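Local structure of prophenoloxidase b (Marsupenaeus japonicus, 3WKY) at residues A45-D50 against I101-H106; L57-I63 against Q78-L83; L419-V425 against V594-D598. The protein is a type 3 copper protein, the precursor of a phenoloxidase that probably hydroxylates monophenols and oxidises o-diphenols. All coordinates share one frame; numbering follows the deposited sequence.

How the contacts relate
Contacts 1 and 2 are neighbours in the helical N-terminal part of the chain, their centres about 15 Å apart. Segments 57-63 and 78-83 both fall between the two segments of contact 1. Helix 74-89 of contact 2 is followed by helix 93-103 of contact 1. The two contacts touch: Val103 packs on Leu57 and Leu83, and Leu49 on Leu61. Contact 3 comes much later, in the Ig-like region. Its centre lies about 58 Å from that of contact 1 and 49 Å from that of contact 2, on the opposite side of the chain's centre. Contacts 1 and 2 thus form one continuous packed region, whereas contact 3 belongs to a separate beta region.

Contact 1: residues A45-D50 against I101-H106; sequences AVTVLD and IMVKDH
Ile101 and Thr47 are joined by a water that donates to Ile101 O and Thr47 OG1 and accepts from Asp105 N. Thr47 OG1 in turn donates to Met102 O over 2.7 Å, tilted 27° from the carbonyl plane. The side chain of Met102 reaches along Val48, Leu49 and Asp50. Met102 CG meets Leu49 CD1 at 3.9 Å. A bend at chi3 (-60°) turns the methyl group aside past the sulfur, and Asp50 N makes a weak hydrogen bond to Met102 SD at 3.5 Å. Asp105 binds the strand backbone through one carboxylate oxygen. Thr47 N donates to Asp105 OD2 over 3.0 Å, meeting it on the anti side. A second water links this oxygen to Ala45 O, while Asp105 OD1 accepts from Thr22 N. With both oxygens held, the carboxylate has little freedom to turn. His106 comes in with its NE2-H shared between two acceptors of Thr47. His106 NE2 lies 2.8 Å from Thr47 O and 3.1 Å from Thr47 OG1, both near the ring plane. The donor stands above the Thr47 carbonyl plane, and this bond is bent (134°), as a shared hydrogen requires. Leu49 CB sits over one ring face in a CH-pi contact, 4.0 Å from the His106 centroid. A leucine in place of His106 would probably leave Thr47 O and OG1 without this donor and remove the ring face that Leu49 CB packs on. Strand 45-47 pairs antiparallel with strand 36-38, so the contact ties this small sheet to helix 93-103 of the hemocyanin all-alpha domain, with helices 22-29 and 51-54 packed alongside.

Contact 2: residues L57-I63 against Q78-L83; sequences LGSALSI and QAVKDL
Ser59 and Asp82 form the polar side of this contact, where a turn of the loop fits against helix 74-89. Asp82 OD2 takes two bonds from one residue. Ser59 N donates to Asp82 OD2 over 2.8 Å on the anti side, and Ser59 OG reaches the same OD2 over 2.7 Å from above the carboxylate plane. The hydroxyl reaches it because OG lies between the backbone N and the carbonyl carbon (chi1 65°). The other oxygen is held from within the helix, by Gln78 NE2 to Asp82 OD1, so the carboxylate is gripped at both ends. Leu57 to Ala60 form a type II' beta turn. Gly58 has positive phi in it, and a side chain there would run into Asp82 OD2. The missing side chain leaves room for the carboxylate. The turn lies in the all-alpha domain of the hemocyanin family and packs on one of its helices. Beyond the polar pair the surfaces fit through small residues. Ala60 and Ala79 come within 4.2 Å, CA to CA. The methyl of Ala60 nests by the helix backbone, with CB 3.8 Å from Leu83 CB and close to Ala79 O. In return the methyl of Ala79 is a bump set in a corner bordered by Ser59 O and Ile63 CG1, with Ala79 CB 3.5 Å from the latter. On the far side of Ala60, Leu57 and Leu83 lie side by side and point the same way, with Leu57 CD2 3.9 Å from Leu83 CD1. Ile63 and Leu83 also pack on helix 109-122, at Val111 and Ala115 respectively.

Contact 3: residues L419-V425 against V594-D598; sequences LSGNITV and VMATD. With NAG (2-acetamido-2-deoxy-beta-D-glucopyranose), chain E.
Asn422 carries an N-linked sugar on its side chain while its backbone N is held by Asp598, in the last position of strand 588-598. Asn422 N donates to Asp598 OD1 over 2.9 Å, almost straight at 170°, on the syn lone pair. The side chain of Asn422 leaves beside the same carboxylate, and its ND2 is bonded to C1 of the sugar, which is also hydrogen-bonded to Lys499 NZ. O7 of the sugar lies 3.2 Å from Asp598 OD2. Asn422, Ile423 and Thr424 form the usual N-linked glycosylation sequon. Two waters fill in between the segments. One donates to Asp598 OD1 and to Ala596 O and accepts from Ile423 N. The other donates to Ser420 O over 2.6 Å and accepts from Asp598 N. Asp598 OD1 thus takes a backbone N-H and a water. Gly421 passes close to the carboxylate, with its CA 3.3 Å from Asp598 OD2, and a side chain here would be tight against Ala596 O. Ser420 OG turns back to Arg417 O. Away from the sugar the contact becomes apolar. Val425 CG2 rests 3.8 Å from Ala596 CB. Met595 is extended along its length (chi2 -178°, chi3 -173°), which carries Met595 CE to 3.5 Å from Leu419 O. Strand 424-432 runs beside strand 485-493 in a three-stranded antiparallel sheet. Strand 588-598 lies between strands 655-664 and 501-509 in the larger mixed sheet. The contact therefore joins two sheets of the Ig-like domain.

Contact 1: residues A45-D50 against I101-H106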
# COMPACT_ATOMS: atom_id res chain seq x y z
N ALA A 45 -21.41 42.77 -35.79
CA ALA A 45 -20.44 43.75 -36.24
C ALA A 45 -19.06 43.46 -35.68
O ALA A 45 -18.85 43.43 -34.46
CB ALA A 45 -20.89 45.15 -35.86
N VAL A 46 -18.12 43.22 -36.59
CA VAL A 46 -16.75 42.89 -36.24
C VAL A 46 -15.87 43.66 -37.23
O VAL A 46 -16.28 43.88 -38.37
CB VAL A 46 -16.54 41.36 -36.33
CG1 VAL A 46 -15.20 40.99 -36.92
CG2 VAL A 46 -16.75 40.70 -34.96
N THR A 47 -14.69 44.10 -36.80
CA THR A 47 -13.80 44.84 -37.69
C THR A 47 -13.34 43.95 -38.82
O THR A 47 -13.22 42.73 -38.66
CB THR A 47 -12.54 45.35 -36.97
OG1 THR A 47 -11.87 44.25 -36.34
CG2 THR A 47 -12.90 46.40 -35.93
N VAL A 48 -13.08 44.55 -39.98
CA VAL A 48 -12.46 43.82 -41.07
C VAL A 48 -10.98 43.70 -40.76
O VAL A 48 -10.33 44.69 -40.43
CB VAL A 48 -12.63 44.54 -42.42
CG1 VAL A 48 -11.96 43.74 -43.54
CG2 VAL A 48 -14.11 44.75 -42.72
N LEU A 49 -10.44 42.49 -40.86
CA LEU A 49 -9.01 42.29 -40.63
C LEU A 49 -8.25 42.33 -41.95
O LEU A 49 -8.33 41.39 -42.74
CB LEU A 49 -8.76 40.98 -39.89
CG LEU A 49 -7.30 40.68 -39.53
CD1 LEU A 49 -6.72 41.82 -38.71
CD2 LEU A 49 -7.16 39.36 -38.79
N ASP A 50 -7.52 43.42 -42.18
CA ASP A 50 -6.69 43.57 -43.37
C ASP A 50 -5.77 42.37 -43.55
O ASP A 50 -5.05 42.00 -42.62
CB ASP A 50 -5.83 44.83 -43.26
CG ASP A 50 -6.60 46.11 -43.54
OD1 ASP A 50 -7.85 46.06 -43.58
OD2 ASP A 50 -5.96 47.16 -43.72
N ILE A 101 -7.00 48.21 -32.40
CA ILE A 101 -8.43 48.33 -32.69
C ILE A 101 -8.88 47.34 -33.77
O ILE A 101 -9.94 46.72 -33.65
CB ILE A 101 -8.79 49.76 -33.13
CG1 ILE A 101 -8.67 50.73 -31.95
CG2 ILE A 101 -10.21 49.82 -33.69
CD1 ILE A 101 -9.62 50.42 -30.81
N MET A 102 -8.07 47.17 -34.81
CA MET A 102 -8.42 46.27 -35.90
C MET A 102 -8.39 44.79 -35.50
O MET A 102 -9.24 44.01 -35.92
CB MET A 102 -7.50 46.48 -37.11
CG MET A 102 -7.82 45.57 -38.30
SD MET A 102 -6.95 45.99 -39.82
CE MET A 102 -7.55 47.66 -40.08
N VAL A 103 -7.41 44.42 -34.68
CA VAL A 103 -7.19 43.00 -34.36
C VAL A 103 -8.01 42.52 -33.16
O VAL A 103 -8.20 41.31 -32.98
CB VAL A 103 -5.68 42.72 -34.13
CG1 VAL A 103 -5.26 43.12 -32.73
CG2 VAL A 103 -5.37 41.26 -34.38
N LYS A 104 -8.51 43.46 -32.37
CA LYS A 104 -9.16 43.15 -31.10
C LYS A 104 -10.32 42.15 -31.19
O LYS A 104 -10.47 41.30 -30.31
CB LYS A 104 -9.63 44.44 -30.43
CG LYS A 104 -10.30 44.23 -29.09
CD LYS A 104 -10.81 45.54 -28.53
CE LYS A 104 -11.12 45.43 -27.06
NZ LYS A 104 -12.40 44.76 -26.72
N ASP A 105 -11.12 42.25 -32.24
CA ASP A 105 -12.25 41.34 -32.43
C ASP A 105 -11.84 39.92 -32.82
O ASP A 105 -12.66 39.00 -32.80
CB ASP A 105 -13.20 41.86 -33.52
CG ASP A 105 -14.13 42.95 -33.01
OD1 ASP A 105 -14.56 42.89 -31.84
OD2 ASP A 105 -14.45 43.86 -33.81
N HIS A 106 -10.57 39.74 -33.18
CA HIS A 106 -10.12 38.51 -33.81
C HIS A 106 -9.14 37.70 -32.98
O HIS A 106 -8.71 36.63 -33.40
CB HIS A 106 -9.49 38.85 -35.16
CG HIS A 106 -10.38 39.67 -36.04
ND1 HIS A 106 -11.27 39.11 -36.93
CD2 HIS A 106 -10.56 41.01 -36.13
CE1 HIS A 106 -11.94 40.07 -37.55
NE2 HIS A 106 -11.53 41.23 -37.07
O HOH W 1 -16.74 45.15 -33.06
O HOH W 2 -11.52 44.65 -33.55

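Contact 2: residues L57-I63 against Q78-L83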
# COMPACT_ATOMS: atom_id res chain seq x y z
N LEU A 57 0.79 38.42 -38.29
CA LEU A 57 0.37 38.08 -36.93
C LEU A 57 0.93 36.77 -36.37
O LEU A 57 0.69 36.45 -35.21
CB LEU A 57 -1.16 38.11 -36.80
CG LEU A 57 -1.77 39.52 -36.85
CD1 LEU A 57 -3.29 39.46 -36.86
CD2 LEU A 57 -1.27 40.35 -35.68
N GLY A 58 1.68 36.03 -37.19
CA GLY A 58 2.24 34.77 -36.75
C GLY A 58 1.16 33.82 -36.25
O GLY A 58 0.17 33.58 -36.95
N SER A 59 1.33 33.30 -35.04
CA SER A 59 0.39 32.33 -34.49
C SER A 59 -0.66 32.98 -33.58
O SER A 59 -1.43 32.27 -32.94
CB SER A 59 1.13 31.25 -33.70
OG SER A 59 1.76 31.82 -32.56
N ALA A 60 -0.68 34.31 -33.54
CA ALA A 60 -1.55 35.03 -32.61
C ALA A 60 -3.02 34.61 -32.65
O ALA A 60 -3.69 34.54 -31.62
CB ALA A 60 -1.44 36.54 -32.82
N LEU A 61 -3.52 34.32 -33.85
CA LEU A 61 -4.94 34.02 -34.03
C LEU A 61 -5.29 32.57 -33.72
O LEU A 61 -6.46 32.20 -33.69
CB LEU A 61 -5.37 34.35 -35.46
CG LEU A 61 -5.94 35.75 -35.75
CD1 LEU A 61 -5.12 36.83 -35.09
CD2 LEU A 61 -6.01 35.99 -37.25
N SER A 62 -4.27 31.74 -33.49
CA SER A 62 -4.49 30.31 -33.25
C SER A 62 -5.13 29.98 -31.90
O SER A 62 -5.64 28.88 -31.70
CB SER A 62 -3.18 29.53 -33.39
OG SER A 62 -2.31 29.80 -32.31
N ILE A 63 -5.09 30.92 -30.96
CA ILE A 63 -5.71 30.68 -29.66
C ILE A 63 -7.18 31.08 -29.71
O ILE A 63 -7.50 32.24 -29.97
CB ILE A 63 -5.00 31.45 -28.52
CG1 ILE A 63 -3.48 31.27 -28.61
CG2 ILE A 63 -5.55 31.01 -27.16
CD1 ILE A 63 -3.01 29.84 -28.59
N GLN A 78 3.77 31.64 -27.27
CA GLN A 78 4.19 31.99 -28.63
C GLN A 78 3.19 32.95 -29.27
O GLN A 78 3.57 33.83 -30.05
CB GLN A 78 4.38 30.75 -29.50
CG GLN A 78 5.03 31.03 -30.87
CD GLN A 78 6.45 31.56 -30.74
OE1 GLN A 78 7.29 30.97 -30.06
NE2 GLN A 78 6.73 32.69 -31.39
N ALA A 79 1.91 32.78 -28.94
CA ALA A 79 0.86 33.62 -29.50
C ALA A 79 0.96 35.05 -28.97
O ALA A 79 0.81 36.01 -29.72
CB ALA A 79 -0.51 33.03 -29.21
N VAL A 80 1.22 35.18 -27.67
CA VAL A 80 1.41 36.50 -27.09
C VAL A 80 2.66 37.16 -27.66
O VAL A 80 2.67 38.36 -27.98
CB VAL A 80 1.47 36.45 -25.54
CG1 VAL A 80 1.98 37.76 -24.97
CG2 VAL A 80 0.09 36.16 -24.99
N LYS A 81 3.72 36.37 -27.81
CA LYS A 81 4.96 36.89 -28.37
C LYS A 81 4.74 37.36 -29.82
O LYS A 81 5.26 38.41 -30.23
CB LYS A 81 6.04 35.82 -28.34
CG LYS A 81 7.42 36.30 -28.78
CD LYS A 81 8.40 35.13 -28.83
CE LYS A 81 9.82 35.63 -29.05
NZ LYS A 81 10.78 34.50 -29.14
N ASP A 82 3.97 36.59 -30.58
CA ASP A 82 3.71 36.91 -31.99
C ASP A 82 2.84 38.17 -32.16
O ASP A 82 3.11 38.99 -33.04
CB ASP A 82 3.09 35.72 -32.73
CG ASP A 82 4.07 34.58 -32.94
OD1 ASP A 82 5.27 34.76 -32.64
OD2 ASP A 82 3.64 33.50 -33.42
N LEU A 83 1.82 38.32 -31.32
CA LEU A 83 0.97 39.52 -31.35
C LEU A 83 1.72 40.76 -30.87
O LEU A 83 1.66 41.82 -31.50
CB LEU A 83 -0.28 39.33 -30.49
CG LEU A 83 -1.26 40.51 -30.46
CD1 LEU A 83 -1.68 40.91 -31.87
CD2 LEU A 83 -2.48 40.20 -29.60

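Contact 3: residues L419-V425 against V594-D598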
# COMPACT_ATOMS: atom_id res chain seq x y z
N LEU A 419 34.19 40.56 0.59
CA LEU A 419 33.26 41.09 1.59
C LEU A 419 33.76 42.39 2.23
O LEU A 419 33.03 43.04 2.97
CB LEU A 419 33.02 40.08 2.71
CG LEU A 419 32.31 38.78 2.29
CD1 LEU A 419 32.26 37.83 3.48
CD2 LEU A 419 30.91 39.10 1.79
N SER A 420 35.02 42.72 1.96
CA SER A 420 35.63 43.88 2.61
C SER A 420 35.10 45.19 2.03
O SER A 420 34.61 45.25 0.90
CB SER A 420 37.15 43.82 2.48
OG SER A 420 37.55 43.93 1.12
N GLY A 421 35.18 46.26 2.82
CA GLY A 421 34.69 47.56 2.39
C GLY A 421 35.38 48.69 3.14
O GLY A 421 35.86 48.49 4.25
N ASN A 422 35.41 49.87 2.53
CA ASN A 422 36.08 51.02 3.15
C ASN A 422 35.20 51.72 4.20
O ASN A 422 35.71 52.43 5.07
CB ASN A 422 36.50 52.04 2.08
CG ASN A 422 37.70 51.57 1.27
OD1 ASN A 422 38.79 51.39 1.81
ND2 ASN A 422 37.51 51.39 -0.03
N ILE A 423 33.89 51.52 4.12
CA ILE A 423 32.96 52.22 5.01
C ILE A 423 32.59 51.35 6.21
O ILE A 423 32.34 50.16 6.05
CB ILE A 423 31.69 52.65 4.25
CG1 ILE A 423 32.05 53.59 3.11
CG2 ILE A 423 30.71 53.32 5.19
CD1 ILE A 423 32.80 54.82 3.57
N THR A 424 32.58 51.95 7.40
CA THR A 424 32.20 51.27 8.64
C THR A 424 30.74 51.58 8.95
O THR A 424 30.31 52.72 8.86
CB THR A 424 33.07 51.76 9.83
OG1 THR A 424 34.41 51.27 9.68
CG2 THR A 424 32.51 51.25 11.15
N VAL A 425 29.95 50.56 9.31
CA VAL A 425 28.59 50.83 9.75
C VAL A 425 28.56 50.94 11.27
O VAL A 425 28.98 50.02 11.98
CB VAL A 425 27.61 49.72 9.27
CG1 VAL A 425 26.21 50.00 9.79
CG2 VAL A 425 27.61 49.65 7.76
N VAL A 594 22.34 44.96 7.65
CA VAL A 594 22.78 46.12 6.88
C VAL A 594 24.23 45.96 6.45
O VAL A 594 25.10 45.73 7.29
CB VAL A 594 22.66 47.43 7.72
CG1 VAL A 594 23.12 48.65 6.90
CG2 VAL A 594 21.25 47.61 8.25
N MET A 595 24.50 46.10 5.16
CA MET A 595 25.88 46.08 4.68
C MET A 595 26.20 47.29 3.80
O MET A 595 25.43 47.65 2.90
CB MET A 595 26.17 44.79 3.91
CG MET A 595 27.60 44.68 3.41
SD MET A 595 27.82 43.15 2.46
CE MET A 595 29.60 43.14 2.18
N ALA A 596 27.33 47.93 4.07
CA ALA A 596 27.82 49.01 3.21
C ALA A 596 28.89 48.43 2.29
O ALA A 596 29.93 47.94 2.76
CB ALA A 596 28.39 50.16 4.05
N THR A 597 28.64 48.47 0.99
CA THR A 597 29.60 47.89 0.07
C THR A 597 30.20 48.96 -0.84
O THR A 597 29.56 49.95 -1.17
CB THR A 597 28.97 46.76 -0.76
OG1 THR A 597 29.97 46.08 -1.52
CG2 THR A 597 27.95 47.33 -1.68
N ASP A 598 31.47 48.76 -1.20
CA ASP A 598 32.15 49.71 -2.08
C ASP A 598 31.55 49.62 -3.47
O ASP A 598 31.18 48.53 -3.93
CB ASP A 598 33.65 49.40 -2.15
CG ASP A 598 34.33 49.42 -0.79
OD1 ASP A 598 33.89 50.19 0.10
OD2 ASP A 598 35.31 48.67 -0.63
C1 NAG E . 38.77 51.16 -0.69
C2 NAG E . 38.94 49.70 -1.17
C3 NAG E . 39.72 49.50 -2.48
C4 NAG E . 39.82 50.74 -3.36
C5 NAG E . 40.11 51.95 -2.50
C6 NAG E . 40.35 53.19 -3.35
C7 NAG E . 39.00 48.22 0.79
C8 NAG E . 39.51 48.36 2.20
N2 NAG E . 39.62 48.93 -0.14
O3 NAG E . 39.11 48.47 -3.22
O4 NAG E . 40.85 50.58 -4.31
O5 NAG E . 38.98 52.14 -1.68
O6 NAG E . 39.25 53.37 -4.22
O7 NAG E . 38.04 47.47 0.57
O HOH W 3 32.54 46.22 -0.29
O HOH W 4 32.17 49.77 2.38